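Local coordinates for resiniferatoxin-binding, phosphotriesterase-related protein (Rhodobacter sphaeroides 2.4.1, PDB 3K2G) that probably hydrolyses phosphoric esters at a two-zinc centre held in a TIM barrel, as in the phosphotriesterase family, at residues L6-V11 and E160-T165; E91-A96 and A123-Q128; M131-Y136 and A170-I175; V208-W213 and T234-M239; L216-L221 and Q249-Q254. All coordinates share one frame; numbering follows the deposited sequence.

Contact 1: residues L6-V11 and E160-T165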
# COMPACT_ATOMS: atom_id res chain seq x y z
N LEU B 6 19.18 24.10 -37.23
CA LEU B 6 18.92 24.44 -35.84
C LEU B 6 18.24 25.78 -35.65
O LEU B 6 18.60 26.78 -36.29
CB LEU B 6 20.22 24.43 -35.04
CG LEU B 6 20.89 23.08 -34.78
CD1 LEU B 6 22.20 23.30 -34.04
CD2 LEU B 6 19.96 22.20 -33.98
N SER B 7 17.25 25.81 -34.77
CA SER B 7 16.56 27.05 -34.46
C SER B 7 17.60 27.96 -33.82
O SER B 7 18.53 27.48 -33.17
CB SER B 7 15.44 26.81 -33.44
OG SER B 7 15.16 28.00 -32.72
N PRO B 8 17.46 29.28 -34.00
CA PRO B 8 18.44 30.18 -33.39
C PRO B 8 18.35 30.04 -31.87
O PRO B 8 19.24 30.49 -31.14
CB PRO B 8 17.97 31.56 -33.87
CG PRO B 8 17.39 31.25 -35.21
CD PRO B 8 16.59 30.00 -34.94
N CYS B 9 17.26 29.44 -31.39
CA CYS B 9 17.07 29.22 -29.96
C CYS B 9 16.98 27.74 -29.60
O CYS B 9 16.14 27.33 -28.79
CB CYS B 9 15.80 29.93 -29.48
SG CYS B 9 15.84 31.73 -29.65
N HIS B 10 17.85 26.93 -30.19
CA HIS B 10 17.87 25.49 -29.91
C HIS B 10 18.28 25.32 -28.44
O HIS B 10 18.77 26.25 -27.82
CB HIS B 10 18.84 24.76 -30.85
CG HIS B 10 20.25 25.26 -30.80
ND1 HIS B 10 21.20 24.71 -29.97
CD2 HIS B 10 20.87 26.26 -31.47
CE1 HIS B 10 22.35 25.34 -30.14
NE2 HIS B 10 22.17 26.29 -31.04
N VAL B 11 18.07 24.12 -27.89
CA VAL B 11 18.37 23.88 -26.49
C VAL B 11 19.81 24.11 -26.03
O VAL B 11 20.06 24.24 -24.83
CB VAL B 11 17.92 22.47 -26.07
CG1 VAL B 11 16.40 22.36 -26.21
CG2 VAL B 11 18.61 21.42 -26.94
N GLU B 160 8.58 26.80 -39.41
CA GLU B 160 8.01 27.70 -38.41
C GLU B 160 9.05 28.07 -37.36
O GLU B 160 8.92 29.09 -36.68
CB GLU B 160 6.80 27.04 -37.74
CG GLU B 160 5.79 26.52 -38.74
CD GLU B 160 4.51 26.03 -38.10
OE1 GLU B 160 4.57 25.28 -37.10
OE2 GLU B 160 3.43 26.39 -38.61
N ALA B 161 10.09 27.25 -37.23
CA ALA B 161 11.15 27.52 -36.27
C ALA B 161 12.19 28.47 -36.86
O ALA B 161 12.80 29.24 -36.13
CB ALA B 161 11.83 26.20 -35.86
N LEU B 162 12.37 28.43 -38.17
CA LEU B 162 13.38 29.27 -38.81
C LEU B 162 12.88 30.50 -39.56
O LEU B 162 13.56 31.52 -39.58
CB LEU B 162 14.23 28.41 -39.76
CG LEU B 162 14.85 27.13 -39.18
CD1 LEU B 162 15.53 26.36 -40.30
CD2 LEU B 162 15.86 27.48 -38.08
N GLU B 163 11.70 30.40 -40.17
CA GLU B 163 11.14 31.51 -40.94
C GLU B 163 10.00 32.27 -40.27
O GLU B 163 10.14 33.45 -39.94
CB GLU B 163 10.65 31.00 -42.29
CG GLU B 163 11.68 30.20 -43.05
CD GLU B 163 11.11 29.60 -44.32
OE1 GLU B 163 10.68 30.38 -45.20
OE2 GLU B 163 11.07 28.36 -44.43
N GLY B 164 8.87 31.60 -40.10
CA GLY B 164 7.72 32.23 -39.49
C GLY B 164 6.55 31.28 -39.43
O GLY B 164 6.65 30.15 -39.92
N THR B 165 5.45 31.72 -38.85
CA THR B 165 4.28 30.87 -38.71
C THR B 165 2.97 31.53 -39.11
O THR B 165 2.75 32.71 -38.85
CB THR B 165 4.13 30.40 -37.25
OG1 THR B 165 5.38 29.88 -36.79
CG2 THR B 165 3.06 29.32 -37.15
O HOH W 1 12.75 29.03 -33.33
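L162 sets CG anti to its own carbonyl carbon (chi1 -53°) and CD1 anti to CA (chi2 174°), and the other branch, CD2, is the one that meets the N-terminal arm. This methyl lies 3.3 Å from L6 O and 3.7 Å from S7 CA, against backbone more than side chain. P8 adds the apolar side: its ring carbon CD is 4.1 Å from L162 CD2, the two side chains set obliquely, and it also comes near A161 O. No direct hydrogen bond joins the segments. Instead S7 OG, placed roughly anti to the backbone N, donates to a water at 2.7 Å, and that water donates to A161 O at 2.8 Å. A carbonyl in the last turn of helix 150-162 is thereby linked to the arm through one solvent molecule. The arm itself is folded by a type I beta turn from S7 to H10, and P8 O is tied down by R15. Past the helix, G164 is the first residue to leave helical angles. The contact lays the N-terminal arm, ahead of strand 15-18, over the C-terminal end of a barrel helix, the end that in a TIM barrel faces away from the catalytic mouth.

Contact 2: residues E91-A96 and A123-Q128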
# COMPACT_ATOMS: atom_id res chain seq x y z
N GLU B 91 -7.15 37.64 -17.44
CA GLU B 91 -6.86 36.43 -16.69
C GLU B 91 -5.35 36.20 -16.59
O GLU B 91 -4.86 35.74 -15.56
CB GLU B 91 -7.52 35.23 -17.36
CG GLU B 91 -9.05 35.22 -17.25
CD GLU B 91 -9.55 34.76 -15.89
OE1 GLU B 91 -8.87 33.92 -15.25
OE2 GLU B 91 -10.63 35.21 -15.45
N VAL B 92 -4.62 36.53 -17.65
CA VAL B 92 -3.17 36.37 -17.65
C VAL B 92 -2.51 37.40 -16.74
O VAL B 92 -1.49 37.13 -16.10
CB VAL B 92 -2.59 36.48 -19.08
CG1 VAL B 92 -1.06 36.56 -19.04
CG2 VAL B 92 -3.01 35.26 -19.90
N LYS B 93 -3.10 38.59 -16.66
CA LYS B 93 -2.54 39.62 -15.80
C LYS B 93 -2.53 39.17 -14.34
O LYS B 93 -1.73 39.66 -13.55
CB LYS B 93 -3.32 40.92 -15.93
CG LYS B 93 -3.07 41.66 -17.24
CD LYS B 93 -3.83 42.98 -17.27
CE LYS B 93 -3.61 43.73 -18.57
NZ LYS B 93 -4.37 45.01 -18.62
N GLN B 94 -3.40 38.23 -13.99
CA GLN B 94 -3.44 37.71 -12.62
C GLN B 94 -2.16 36.94 -12.33
O GLN B 94 -1.62 37.00 -11.22
CB GLN B 94 -4.64 36.79 -12.43
CG GLN B 94 -5.97 37.49 -12.36
CD GLN B 94 -7.10 36.51 -12.16
OE1 GLN B 94 -7.02 35.62 -11.32
NE2 GLN B 94 -8.18 36.68 -12.93
N PHE B 95 -1.69 36.19 -13.32
CA PHE B 95 -0.47 35.40 -13.20
C PHE B 95 0.70 36.35 -13.03
O PHE B 95 1.53 36.18 -12.14
CB PHE B 95 -0.28 34.54 -14.45
CG PHE B 95 1.02 33.78 -14.48
CD1 PHE B 95 1.39 32.95 -13.42
CD2 PHE B 95 1.84 33.84 -15.60
CE1 PHE B 95 2.55 32.20 -13.48
CE2 PHE B 95 3.02 33.09 -15.67
CZ PHE B 95 3.37 32.26 -14.61
N ALA B 96 0.76 37.36 -13.89
CA ALA B 96 1.83 38.35 -13.82
C ALA B 96 1.75 39.06 -12.46
O ALA B 96 2.77 39.39 -11.86
CB ALA B 96 1.68 39.36 -14.95
N ALA B 123 1.91 41.54 -25.53
CA ALA B 123 2.08 42.99 -25.56
C ALA B 123 1.32 43.69 -24.43
O ALA B 123 1.87 44.54 -23.74
CB ALA B 123 1.65 43.55 -26.91
N GLU B 124 0.05 43.33 -24.25
CA GLU B 124 -0.77 43.97 -23.22
C GLU B 124 -0.57 43.47 -21.79
O GLU B 124 -0.91 44.18 -20.84
CB GLU B 124 -2.25 43.86 -23.59
CG GLU B 124 -2.63 44.63 -24.83
CD GLU B 124 -4.11 44.55 -25.13
OE1 GLU B 124 -4.91 44.72 -24.19
OE2 GLU B 124 -4.48 44.32 -26.30
N THR B 125 -0.02 42.27 -21.62
CA THR B 125 0.17 41.73 -20.28
C THR B 125 1.61 41.86 -19.79
O THR B 125 1.86 41.89 -18.59
CB THR B 125 -0.20 40.25 -20.21
OG1 THR B 125 0.71 39.50 -21.03
CG2 THR B 125 -1.62 40.03 -20.70
N GLY B 126 2.55 41.94 -20.73
CA GLY B 126 3.95 42.05 -20.36
C GLY B 126 4.52 40.68 -20.06
O GLY B 126 5.67 40.56 -19.65
N VAL B 127 3.71 39.65 -20.25
CA VAL B 127 4.12 38.28 -20.01
C VAL B 127 4.66 37.68 -21.31
O VAL B 127 4.04 37.80 -22.36
CB VAL B 127 2.93 37.43 -19.50
CG1 VAL B 127 3.31 35.95 -19.46
CG2 VAL B 127 2.51 37.91 -18.11
N GLN B 128 5.83 37.05 -21.23
CA GLN B 128 6.46 36.44 -22.40
C GLN B 128 5.73 35.16 -22.79
O GLN B 128 5.43 34.33 -21.93
CB GLN B 128 7.93 36.15 -22.10
CG GLN B 128 8.67 37.35 -21.55
CD GLN B 128 10.04 37.02 -21.00
OE1 GLN B 128 10.20 36.06 -20.24
NE2 GLN B 128 11.03 37.82 -21.37
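E124 meets K93 through its backbone rather than its charge: K93, extended beyond CG, lays CE 3.6 Å from E124 O. K93 NZ and E124 OE1 remain 5.6 Å apart, so their opposite charges attract at most at a distance, and E124 OE2 is taken in a salt bridge by R120. T125, at the end of helix 115-125, follows as the central residue of the contact. Its OG1 sits between the backbone N and the carbonyl carbon (chi1 65°); CG2, anti to the carbonyl carbon, is 3.9 Å from V92 CG1 and 4.1 Å from K93 CG. V92 and T125 cross at about a right angle. On the polar side T125 OG1 accepts from V127 N at 3.1 Å, an ST turn, and also bonds to I121 O. G126 leaves the helix with positive phi, and V127 CG2 is 3.6 Å from A96 CB and 3.9 Å from V92 CG1. V92 and V127 also both touch I103 of strand 102-105. No hydrogen bond crosses, and the hydroxyl is used on its own side, so helix 85-97 is joined to the end of helix 115-125 and the residues after it mainly by apolar packing, with the aliphatic part of K93 against E124 O at the exposed border.

Contact 3: residues M131-Y136 and A170-I175. With DTV ((2S,3S)-1,4-dimercaptobutane-2,3-diol), chain K.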
# COMPACT_ATOMS: atom_id res chain seq x y z
N MSE B 131 5.41 29.90 -28.32
CA MSE B 131 4.44 29.21 -29.18
C MSE B 131 4.85 27.81 -29.65
O MSE B 131 6.00 27.58 -30.03
CB MSE B 131 4.14 30.09 -30.39
CG MSE B 131 3.21 29.48 -31.45
SE MSE B 131 2.72 30.84 -32.78
CE MSE B 131 4.48 30.97 -33.63
N GLY B 132 3.89 26.89 -29.61
CA GLY B 132 4.13 25.52 -30.02
C GLY B 132 3.81 25.27 -31.48
O GLY B 132 3.57 26.20 -32.25
N ALA B 133 3.83 24.00 -31.87
CA ALA B 133 3.57 23.62 -33.25
C ALA B 133 3.30 22.13 -33.41
O ALA B 133 3.37 21.37 -32.45
CB ALA B 133 4.76 24.02 -34.11
N GLY B 134 2.99 21.72 -34.64
CA GLY B 134 2.70 20.33 -34.91
C GLY B 134 1.22 20.03 -34.94
O GLY B 134 0.39 20.94 -34.90
N TYR B 135 0.88 18.74 -35.01
CA TYR B 135 -0.50 18.31 -35.06
C TYR B 135 -0.96 17.65 -33.76
O TYR B 135 -0.16 17.05 -33.04
CB TYR B 135 -0.70 17.35 -36.24
CG TYR B 135 -0.54 18.05 -37.57
CD1 TYR B 135 -1.58 18.82 -38.10
CD2 TYR B 135 0.66 18.00 -38.27
CE1 TYR B 135 -1.43 19.52 -39.30
CE2 TYR B 135 0.83 18.70 -39.46
CZ TYR B 135 -0.22 19.45 -39.97
OH TYR B 135 -0.05 20.15 -41.15
N TYR B 136 -2.25 17.78 -33.48
CA TYR B 136 -2.84 17.24 -32.27
C TYR B 136 -3.49 15.87 -32.53
O TYR B 136 -3.09 15.16 -33.45
CB TYR B 136 -3.88 18.24 -31.75
CG TYR B 136 -4.22 18.09 -30.29
CD1 TYR B 136 -3.22 17.86 -29.34
CD2 TYR B 136 -5.54 18.23 -29.85
CE1 TYR B 136 -3.53 17.78 -27.99
CE2 TYR B 136 -5.85 18.15 -28.50
CZ TYR B 136 -4.84 17.93 -27.58
OH TYR B 136 -5.13 17.88 -26.23
N ALA B 170 6.55 35.35 -36.77
CA ALA B 170 6.67 34.83 -35.42
C ALA B 170 7.15 33.39 -35.57
O ALA B 170 6.61 32.63 -36.37
CB ALA B 170 5.32 34.87 -34.71
N ARG B 171 8.17 33.02 -34.80
CA ARG B 171 8.71 31.67 -34.87
C ARG B 171 8.38 30.88 -33.61
O ARG B 171 8.17 31.45 -32.54
CB ARG B 171 10.21 31.74 -35.13
CG ARG B 171 10.53 32.29 -36.52
CD ARG B 171 12.01 32.43 -36.76
NE ARG B 171 12.59 33.55 -36.03
CZ ARG B 171 13.87 33.91 -36.10
NH1 ARG B 171 14.70 33.21 -36.86
NH2 ARG B 171 14.31 34.95 -35.41
N ILE B 172 8.32 29.55 -33.75
CA ILE B 172 8.00 28.69 -32.61
C ILE B 172 9.20 28.51 -31.70
O ILE B 172 10.35 28.63 -32.13
CB ILE B 172 7.50 27.31 -33.08
CG1 ILE B 172 8.58 26.61 -33.91
CG2 ILE B 172 6.21 27.47 -33.88
CD1 ILE B 172 8.22 25.19 -34.31
N GLY B 173 8.93 28.22 -30.43
CA GLY B 173 10.00 28.04 -29.47
C GLY B 173 9.95 26.66 -28.85
O GLY B 173 10.81 26.28 -28.06
N LEU B 174 8.92 25.92 -29.22
CA LEU B 174 8.72 24.57 -28.72
C LEU B 174 7.97 23.82 -29.80
O LEU B 174 7.21 24.40 -30.56
CB LEU B 174 7.92 24.59 -27.41
CG LEU B 174 6.91 23.46 -27.13
CD1 LEU B 174 7.10 22.94 -25.73
CD2 LEU B 174 5.49 23.98 -27.32
N ILE B 175 8.20 22.52 -29.87
CA ILE B 175 7.53 21.69 -30.85
C ILE B 175 6.38 21.01 -30.15
O ILE B 175 6.60 20.01 -29.46
CB ILE B 175 8.45 20.58 -31.40
CG1 ILE B 175 9.65 21.20 -32.11
CG2 ILE B 175 7.65 19.65 -32.30
CD1 ILE B 175 10.54 20.21 -32.82
S1 DTV K . -8.56 14.93 -24.96
C1 DTV K . -7.93 16.53 -25.68
C2 DTV K . -8.95 17.67 -25.63
O2 DTV K . -9.28 17.90 -24.27
C3 DTV K . -8.36 18.95 -26.24
O3 DTV K . -7.24 19.36 -25.50
C4 DTV K . -9.36 20.10 -26.25
S4 DTV K . -9.20 21.15 -27.73
O HOH W 2 7.53 31.25 -29.80
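M131 O, facing G173, accepts two amides of the other segment. G173 N is the strong donor, 3.0 Å away at an N-H...O angle of 163° and in the carbonyl plane; L174 N adds a weak bond at 3.5 Å. M131 N is served by a water that accepts from it and donates to R171 O, bridging the segments from the other side of the residue. L174 O, an acceptor beside M131 O, takes a CA-H...O contact, with G132 CA 3.3 Å from L174 O. Partners further out satisfy two more carbonyls: R113 bonds to G132 O, and T165 OG1 to A170 O. Apolar groups fill in between. The selenomethionine at M131 bends at chi3, and its CE reaches I172 CG2 at 3.9 Å, while A133 CB lies 3.7 Å from I172 CD1. Further along, Y136 OH, a ligand of the second zinc, shares a 2.7 Å hydrogen bond with O3 of the bound dithiol, whose C3 stands at the ring edge. The two segments run parallel at the ends of a beta-alpha-beta crossover through helix 150-162, as in a TIM barrel, where the metal site lies at the C-terminal ends of the strands.

Contact 4: residues V208-W213 and T234-M239. With ZN (zinc ion), chain J.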
# COMPACT_ATOMS: atom_id res chain seq x y z
N VAL B 208 4.77 16.26 -25.73
CA VAL B 208 3.80 15.28 -26.19
C VAL B 208 2.59 15.09 -25.28
O VAL B 208 2.72 14.84 -24.08
CB VAL B 208 4.48 13.89 -26.38
CG1 VAL B 208 3.49 12.90 -26.96
CG2 VAL B 208 5.68 14.02 -27.31
N HIS B 209 1.41 15.21 -25.89
CA HIS B 209 0.15 15.02 -25.18
C HIS B 209 -0.05 13.52 -24.96
O HIS B 209 0.03 12.73 -25.90
CB HIS B 209 -1.01 15.56 -26.01
CG HIS B 209 -2.35 15.02 -25.60
ND1 HIS B 209 -3.28 15.77 -24.91
CD2 HIS B 209 -2.91 13.79 -25.76
CE1 HIS B 209 -4.35 15.03 -24.66
NE2 HIS B 209 -4.15 13.83 -25.17
N LEU B 210 -0.32 13.14 -23.72
CA LEU B 210 -0.56 11.74 -23.38
C LEU B 210 -2.00 11.58 -22.94
O LEU B 210 -2.63 12.52 -22.46
CB LEU B 210 0.34 11.29 -22.25
CG LEU B 210 1.85 11.17 -22.48
CD1 LEU B 210 2.58 10.76 -21.19
CD2 LEU B 210 2.09 10.14 -23.55
N PRO B 211 -2.51 10.51 -23.30
CA PRO B 211 -3.75 10.08 -22.67
C PRO B 211 -3.54 9.60 -21.22
O PRO B 211 -3.12 8.46 -21.06
CB PRO B 211 -4.16 8.85 -23.48
CG PRO B 211 -2.88 8.27 -23.95
CD PRO B 211 -1.94 9.43 -24.09
N GLY B 212 -3.47 10.62 -20.41
CA GLY B 212 -3.13 10.42 -18.99
C GLY B 212 -3.63 9.21 -18.20
O GLY B 212 -2.87 8.58 -17.44
N TRP B 213 -4.89 8.83 -18.59
CA TRP B 213 -5.50 7.74 -17.80
C TRP B 213 -5.07 6.42 -18.39
O TRP B 213 -5.57 5.39 -17.99
CB TRP B 213 -7.04 7.87 -17.78
CG TRP B 213 -7.52 8.92 -16.86
CD1 TRP B 213 -7.87 8.78 -15.55
CD2 TRP B 213 -7.69 10.30 -17.17
NE1 TRP B 213 -8.26 9.98 -15.02
CE2 TRP B 213 -8.16 10.94 -16.00
CE3 TRP B 213 -7.50 11.07 -18.33
CZ2 TRP B 213 -8.43 12.31 -15.95
CZ3 TRP B 213 -7.77 12.43 -18.29
CH2 TRP B 213 -8.23 13.04 -17.10
N THR B 234 12.30 16.30 -23.87
CA THR B 234 10.99 15.81 -24.27
C THR B 234 10.10 15.92 -23.03
O THR B 234 10.49 15.45 -21.96
CB THR B 234 11.03 14.34 -24.72
OG1 THR B 234 11.81 14.23 -25.92
CG2 THR B 234 9.62 13.81 -24.99
N VAL B 235 8.94 16.53 -23.18
CA VAL B 235 8.01 16.72 -22.07
C VAL B 235 6.78 15.85 -22.26
O VAL B 235 6.11 15.93 -23.29
CB VAL B 235 7.54 18.20 -21.98
CG1 VAL B 235 6.53 18.35 -20.85
CG2 VAL B 235 8.74 19.12 -21.75
N LEU B 236 6.48 15.02 -21.26
CA LEU B 236 5.31 14.15 -21.30
C LEU B 236 4.19 14.85 -20.55
O LEU B 236 4.27 15.02 -19.33
CB LEU B 236 5.62 12.81 -20.64
CG LEU B 236 6.71 11.96 -21.28
CD1 LEU B 236 7.02 10.76 -20.39
CD2 LEU B 236 6.26 11.49 -22.66
N CYS B 237 3.14 15.24 -21.28
CA CYS B 237 2.00 15.95 -20.70
C CYS B 237 0.98 15.08 -19.98
O CYS B 237 0.87 13.88 -20.22
CB CYS B 237 1.25 16.73 -21.78
SG CYS B 237 2.22 17.98 -22.66
N HIS B 238 0.21 15.73 -19.11
CA HIS B 238 -0.88 15.07 -18.38
C HIS B 238 -0.48 13.87 -17.54
O HIS B 238 -1.08 12.80 -17.63
CB HIS B 238 -1.96 14.69 -19.39
CG HIS B 238 -2.24 15.76 -20.39
ND1 HIS B 238 -2.32 17.10 -20.04
CD2 HIS B 238 -2.45 15.71 -21.73
CE1 HIS B 238 -2.57 17.82 -21.12
NE2 HIS B 238 -2.66 17.01 -22.16
N MSE B 239 0.51 14.07 -16.68
CA MSE B 239 0.96 12.99 -15.81
C MSE B 239 0.06 12.81 -14.58
O MSE B 239 0.04 11.73 -13.99
CB MSE B 239 2.39 13.26 -15.37
CG MSE B 239 3.39 13.20 -16.52
SE MSE B 239 3.30 11.54 -17.52
CE MSE B 239 3.80 10.34 -16.08
ZN ZN J . -3.40 17.77 -24.19
O HOH W 3 -0.67 10.05 -16.92
O HOH W 4 -4.17 19.58 -23.39
O HOH W 5 -5.63 17.45 -23.36
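Neighbouring parallel strands of the TIM barrel meet where V208 bridges L236, and just beyond this bridge H209 and H238 together hold the second ion of the binuclear zinc centre. The ladder is short. V208 N donates to V235 O at 2.8 Å in a nearly straight bond (177°), and V208 O accepts from C237 N at 2.9 Å. Past the V208-L236 bridge the two histidines turn to the metal. H209 has CG anti to the backbone N (chi1 161°) and binds zinc through ND1 at 2.1 Å; H238 uses NE2, at 2.3 Å. These two nitrogens are 3.1 Å apart because they share an ion, not a proton, and the ring planes stand at 77° to each other. Two waters also bind this zinc, and E177 and Y136 belong to the same site. Several neighbours surround the H238 ring: D262 hydrogen-bonds to ND1 in the second shell and so orients it, C237 CB covers one face over its centre, and L210 O lies in the plane at the edge, 3.3 Å from H238 CD2. The backbone of H238 takes left-handed helical angles, and its carbonyl and that of G212 both face one water, for whose protons other acceptors compete. Away from the metal the packing is apolar. There L210 CD1 touches both L236 and the selenomethionine at M239, 3.7 Å from L236 CB and 3.8 Å from M239 SE.

Contact 5: residues L216-L221 and Q249-Q254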
# COMPACT_ATOMS: atom_id res chain seq x y z
N LEU B 216 0.77 4.81 -22.03
CA LEU B 216 1.48 4.72 -23.31
C LEU B 216 2.79 5.51 -23.36
O LEU B 216 3.46 5.54 -24.40
CB LEU B 216 0.56 5.22 -24.45
CG LEU B 216 -0.74 4.46 -24.71
CD1 LEU B 216 -1.55 5.17 -25.79
CD2 LEU B 216 -0.43 3.04 -25.14
N ALA B 217 3.16 6.14 -22.25
CA ALA B 217 4.37 6.95 -22.20
C ALA B 217 5.67 6.27 -22.63
O ALA B 217 6.47 6.86 -23.37
CB ALA B 217 4.54 7.54 -20.80
N HIS B 218 5.91 5.04 -22.18
CA HIS B 218 7.13 4.35 -22.57
C HIS B 218 7.16 4.06 -24.07
O HIS B 218 8.22 4.10 -24.69
CB HIS B 218 7.32 3.07 -21.75
CG HIS B 218 7.94 3.30 -20.40
ND1 HIS B 218 9.24 3.72 -20.24
CD2 HIS B 218 7.42 3.19 -19.16
CE1 HIS B 218 9.50 3.87 -18.96
NE2 HIS B 218 8.41 3.55 -18.28
N ARG B 219 6.00 3.76 -24.65
CA ARG B 219 5.94 3.50 -26.09
C ARG B 219 6.22 4.81 -26.83
O ARG B 219 6.85 4.82 -27.89
CB ARG B 219 4.57 2.96 -26.50
CG ARG B 219 4.41 2.80 -28.01
CD ARG B 219 3.03 2.30 -28.42
NE ARG B 219 2.90 2.24 -29.88
CZ ARG B 219 1.78 1.95 -30.52
NH1 ARG B 219 0.67 1.69 -29.84
NH2 ARG B 219 1.76 1.94 -31.85
N VAL B 220 5.75 5.92 -26.26
CA VAL B 220 5.96 7.24 -26.84
C VAL B 220 7.45 7.56 -26.84
O VAL B 220 7.99 7.98 -27.86
CB VAL B 220 5.21 8.36 -26.05
CG1 VAL B 220 5.83 9.73 -26.35
CG2 VAL B 220 3.74 8.39 -26.43
N LEU B 221 8.10 7.36 -25.70
CA LEU B 221 9.53 7.63 -25.60
C LEU B 221 10.35 6.70 -26.48
O LEU B 221 11.39 7.09 -27.02
CB LEU B 221 10.01 7.53 -24.14
CG LEU B 221 9.47 8.60 -23.19
CD1 LEU B 221 10.14 8.45 -21.82
CD2 LEU B 221 9.73 10.00 -23.75
N GLN B 249 5.76 6.36 -13.41
CA GLN B 249 6.26 7.73 -13.45
C GLN B 249 7.76 7.86 -13.24
O GLN B 249 8.43 8.60 -13.97
CB GLN B 249 5.52 8.60 -12.44
CG GLN B 249 4.01 8.64 -12.66
CD GLN B 249 3.33 9.82 -12.00
OE1 GLN B 249 3.68 10.21 -10.89
NE2 GLN B 249 2.33 10.39 -12.68
N ALA B 250 8.29 7.14 -12.25
CA ALA B 250 9.72 7.21 -11.97
C ALA B 250 10.58 6.66 -13.11
O ALA B 250 11.62 7.23 -13.43
CB ALA B 250 10.04 6.46 -10.66
N THR B 251 10.14 5.57 -13.72
CA THR B 251 10.91 4.98 -14.80
C THR B 251 10.94 5.88 -16.03
O THR B 251 11.89 5.84 -16.82
CB THR B 251 10.38 3.58 -15.18
OG1 THR B 251 8.98 3.65 -15.45
CG2 THR B 251 10.64 2.61 -14.04
N LEU B 252 9.90 6.70 -16.19
CA LEU B 252 9.84 7.63 -17.31
C LEU B 252 10.81 8.75 -17.01
O LEU B 252 11.53 9.20 -17.90
CB LEU B 252 8.43 8.21 -17.44
CG LEU B 252 7.39 7.20 -17.95
CD1 LEU B 252 5.99 7.77 -17.72
CD2 LEU B 252 7.65 6.91 -19.42
N ALA B 253 10.84 9.19 -15.76
CA ALA B 253 11.74 10.26 -15.35
C ALA B 253 13.18 9.81 -15.53
O ALA B 253 14.02 10.57 -16.00
CB ALA B 253 11.48 10.65 -13.90
N GLN B 254 13.45 8.56 -15.15
CA GLN B 254 14.78 7.98 -15.25
C GLN B 254 15.28 7.97 -16.70
O GLN B 254 16.48 8.14 -16.95
CB GLN B 254 14.78 6.56 -14.69
CG GLN B 254 16.14 5.87 -14.77
CD GLN B 254 17.21 6.59 -13.96
OE1 GLN B 254 17.09 6.73 -12.75
NE2 GLN B 254 18.26 7.06 -14.63
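H218 and T251 supply the one hydrogen bond between segments 216-221 and 249-254: H218 NE2 donates to T251 OG1 over 2.9 Å, with an N-H...O angle of 155°. The acceptor lies almost exactly in the imidazole plane, and the two side chains cross at about a right angle. T251 OG1 is further engaged with the carbonyls of V247 and Y248 in its own helix. Y248 OH and R255 tie the same two helices further, through A217 N and H218 O. A CH-pi contact uses the same imidazole from another side. L252 CD2 stands 3.5 Å from the H218 ring centroid, practically on the ring normal, so one ring offers its N-H at the edge and its face to a methyl. Helices 217-226 and 246-255 are successive outer helices of the TIM barrel, either side of strand 234-236 in the chain; the axes of 217-221 and 249-254 run at 14°, 10.6 Å apart at closest approach. The apolar contacts centre on L252. A217 CB touches both of its methyls, L252 CD1 at 3.4 Å and CD2 at 3.5 Å, closer than usual van der Waals contact. L221 adds CD1, 3.8 Å from L252 CD2, and both leucines continue inward onto L236. On the outer side a second subunit packs close: its Q254 lies on H218 and its Y295 on T251.

How the contacts relate
Contacts 3, 4 and 5 are buried, whereas contacts 1 and 2 lie partly exposed at the rim of the fold. Contacts 3 and 4 draw on backbone bonding between adjacent barrel segments and meet at the metal, where the hydroxyl of Y136 nears H209. Contact 5 packs behind contact 4, its helices flanking strand 234-236 in sequence and sharing an apolar layer with L210 and M239. Contacts 1 and 3 join through E160 O and I172 N at helix 150-162. Contact 2, like contact 5, pairs barrel helices, but mainly through aliphatic groups, without a hydrogen bond across, and on the opposite side of the chain's centre; contact 1 combines a bridging water with leucine packing.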